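Long-range contact in IPT/TIG domain-containing protein BACOVA_02650 (PDB 5E7H), which binds polysaccharide at the cell surface of a gut bacterium and probably captures xyloglucan before its transport into the periplasm for degradation: residues V176-C182 with H233-T239. Residue numbers count along the deposited sequence, not the author numbering.
Sequences VFQIAMC and HIGVYAT
Y237 lays its ring back along its own strand, over the spot where G235 has no side chain: a CB there would clash with the phenol OH. With chi1 near -50° (m), the ring brings CE1 to 4.3 Å from A180 CB, and Y237 OH shares a 3.0 Å hydrogen bond with H233 NE2. H233 is in the t rotamer; its ND1 bonds to the backbone of E183. Strands 176-181 and 233-239 run antiparallel in extended conformation, axes 4.6 Å apart at 160°. V176–T239, Q178–Y237 and A180–G235 are the hydrogen-bonded pairs, each closed by two bonds: V176 N to T239 O 3.0 Å and T239 N to V176 O 3.1 Å; Q178 N to Y237 O 2.8 Å and Y237 N to Q178 O 2.9 Å; A180 N to G235 O 3.0 Å and G235 N to A180 O 2.9 Å. C182 N to H233 O, 2.9 Å, extends the ladder to where C182 turns out of the strand with positive phi (58°). The non-hydrogen-bonded pairs F177–A238, I179–V236 and M181–I234 face the other way, with F177 CE1 3.7 Å from A238 CB and M181 CE 3.9 Å from I234 CD1. F177, I179 and M181 are all chi1 m. This apolar face packs on strands 160-168 and 246-259, F177 meeting F252 edge-to-face. Strand 133-142 flanks 233-239 and strand 189-192 flanks 176-181, so the pair lies inside a five-stranded antiparallel sheet packed against a second sheet, the beta-sandwich architecture of the xyloglucan-binding domain.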
loop_
_atom_site.group_PDB
_atom_site.type_symbol
_atom_site.label_atom_id
_atom_site.label_comp_id
_atom_site.label_asym_id
_atom_site.label_seq_id
_atom_site.Cartn_x
_atom_site.Cartn_y
_atom_site.Cartn_z
ATOM N N VAL A 176 -0.074 -17.002 -7.007
ATOM C CA VAL A 176 0.721 -15.784 -7.225
ATOM C C VAL A 176 -0.101 -14.734 -7.947
ATOM O O VAL A 176 -1.139 -15.044 -8.531
ATOM C CB VAL A 176 1.992 -16.056 -8.060
ATOM C CG1 VAL A 176 2.929 -17.005 -7.347
ATOM C CG2 VAL A 176 1.626 -16.579 -9.465
ATOM N N PHE A 177 0.400 -13.501 -7.935
ATOM C CA PHE A 177 -0.259 -12.378 -8.574
ATOM C C PHE A 177 0.567 -11.803 -9.707
ATOM O O PHE A 177 1.803 -11.794 -9.663
ATOM C CB PHE A 177 -0.556 -11.275 -7.554
ATOM C CG PHE A 177 -1.574 -11.673 -6.533
ATOM C CD1 PHE A 177 -2.930 -11.463 -6.760
ATOM C CD2 PHE A 177 -1.195 -12.310 -5.362
ATOM C CE1 PHE A 177 -3.885 -11.864 -5.835
ATOM C CE2 PHE A 177 -2.154 -12.702 -4.427
ATOM C CZ PHE A 177 -3.496 -12.484 -4.673
ATOM N N GLN A 178 -0.149 -11.342 -10.722
ATOM C CA GLN A 178 0.405 -10.535 -11.808
ATOM C C GLN A 178 -0.167 -9.134 -11.686
ATOM O O GLN A 178 -1.364 -8.967 -11.483
ATOM C CB GLN A 178 0.057 -11.146 -13.175
ATOM C CG GLN A 178 0.470 -10.276 -14.361
ATOM C CD GLN A 178 -0.012 -10.780 -15.679
ATOM O OE1 GLN A 178 -0.842 -11.689 -15.781
ATOM N NE2 GLN A 178 0.513 -10.177 -16.720
ATOM N N ILE A 179 0.686 -8.117 -11.809
ATOM C CA ILE A 179 0.227 -6.729 -11.915
ATOM C C ILE A 179 0.722 -6.188 -13.264
ATOM O O ILE A 179 1.928 -6.237 -13.566
ATOM C CB ILE A 179 0.736 -5.850 -10.767
ATOM C CG1 ILE A 179 0.255 -6.416 -9.419
ATOM C CG2 ILE A 179 0.246 -4.417 -10.960
ATOM C CD1 ILE A 179 0.765 -5.644 -8.171
ATOM N N ALA A 180 -0.213 -5.708 -14.078
ATOM C CA ALA A 180 0.091 -5.216 -15.423
ATOM C C ALA A 180 -0.505 -3.826 -15.576
ATOM O O ALA A 180 -1.529 -3.517 -14.967
ATOM C CB ALA A 180 -0.460 -6.139 -16.473
ATOM N N MET A 181 0.134 -2.992 -16.391
ATOM C CA MET A 181 -0.391 -1.677 -16.731
ATOM C C MET A 181 -0.341 -1.443 -18.243
ATOM O O MET A 181 0.561 -1.924 -18.938
ATOM C CB MET A 181 0.399 -0.586 -16.022
ATOM C CG MET A 181 0.203 -0.540 -14.529
ATOM S SD MET A 181 1.297 0.696 -13.822
ATOM C CE MET A 181 0.839 0.539 -12.110
ATOM N N CYS A 182 -1.314 -0.685 -18.732
ATOM C CA CYS A 182 -1.376 -0.227 -20.132
ATOM C C CYS A 182 -1.387 -1.358 -21.156
ATOM O O CYS A 182 -0.947 -1.189 -22.301
ATOM C CB CYS A 182 -0.216 0.702 -20.451
ATOM S SG CYS A 182 -0.097 2.120 -19.350
ATOM N N HIS A 233 -5.405 1.145 -18.395
ATOM C CA HIS A 233 -5.429 -0.196 -17.809
ATOM C C HIS A 233 -4.474 -0.385 -16.645
ATOM O O HIS A 233 -3.286 -0.110 -16.744
ATOM C CB HIS A 233 -5.095 -1.226 -18.886
ATOM C CG HIS A 233 -4.849 -2.603 -18.364
ATOM N ND1 HIS A 233 -3.653 -3.264 -18.541
ATOM C CD2 HIS A 233 -5.660 -3.464 -17.704
ATOM C CE1 HIS A 233 -3.737 -4.468 -18.010
ATOM N NE2 HIS A 233 -4.943 -4.613 -17.489
ATOM N N ILE A 234 -5.016 -0.906 -15.543
ATOM C CA ILE A 234 -4.216 -1.583 -14.524
ATOM C C ILE A 234 -4.967 -2.868 -14.230
ATOM O O ILE A 234 -6.188 -2.853 -14.073
ATOM C CB ILE A 234 -3.987 -0.721 -13.252
ATOM C CG1 ILE A 234 -3.168 -1.489 -12.225
ATOM C CG2 ILE A 234 -5.319 -0.254 -12.655
ATOM C CD1 ILE A 234 -2.732 -0.653 -11.033
ATOM N N GLY A 235 -4.226 -3.969 -14.143
ATOM C CA GLY A 235 -4.833 -5.279 -13.937
ATOM C C GLY A 235 -4.113 -6.023 -12.836
ATOM O O GLY A 235 -2.888 -5.977 -12.738
ATOM N N VAL A 236 -4.891 -6.687 -11.989
ATOM C CA VAL A 236 -4.382 -7.548 -10.922
ATOM C C VAL A 236 -4.963 -8.943 -11.166
ATOM O O VAL A 236 -6.181 -9.124 -11.201
ATOM C CB VAL A 236 -4.770 -7.022 -9.528
ATOM C CG1 VAL A 236 -4.324 -7.974 -8.421
ATOM C CG2 VAL A 236 -4.187 -5.615 -9.306
ATOM N N TYR A 237 -4.096 -9.926 -11.369
ATOM C CA TYR A 237 -4.537 -11.254 -11.808
ATOM C C TYR A 237 -3.957 -12.320 -10.900
ATOM O O TYR A 237 -2.750 -12.365 -10.694
ATOM C CB TYR A 237 -4.105 -11.553 -13.247
ATOM C CG TYR A 237 -4.433 -10.487 -14.262
ATOM C CD1 TYR A 237 -3.627 -9.357 -14.384
ATOM C CD2 TYR A 237 -5.520 -10.618 -15.115
ATOM C CE1 TYR A 237 -3.903 -8.395 -15.309
ATOM C CE2 TYR A 237 -5.813 -9.648 -16.044
ATOM C CZ TYR A 237 -4.992 -8.539 -16.138
ATOM O OH TYR A 237 -5.273 -7.557 -17.064
ATOM N N ALA A 238 -4.808 -13.207 -10.394
ATOM C CA ALA A 238 -4.344 -14.290 -9.530
ATOM C C ALA A 238 -4.400 -15.618 -10.282
ATOM O O ALA A 238 -5.386 -15.922 -10.946
ATOM C CB ALA A 238 -5.196 -14.371 -8.254
ATOM N N THR A 239 -3.347 -16.416 -10.151
ATOM C CA THR A 239 -3.287 -17.758 -10.726
ATOM C C THR A 239 -2.684 -18.694 -9.689
ATOM O O THR A 239 -2.239 -18.249 -8.617
ATOM C CB THR A 239 -2.439 -17.815 -11.999
ATOM O OG1 THR A 239 -1.122 -17.318 -11.725
ATOM C CG2 THR A 239 -3.077 -17.015 -13.120
#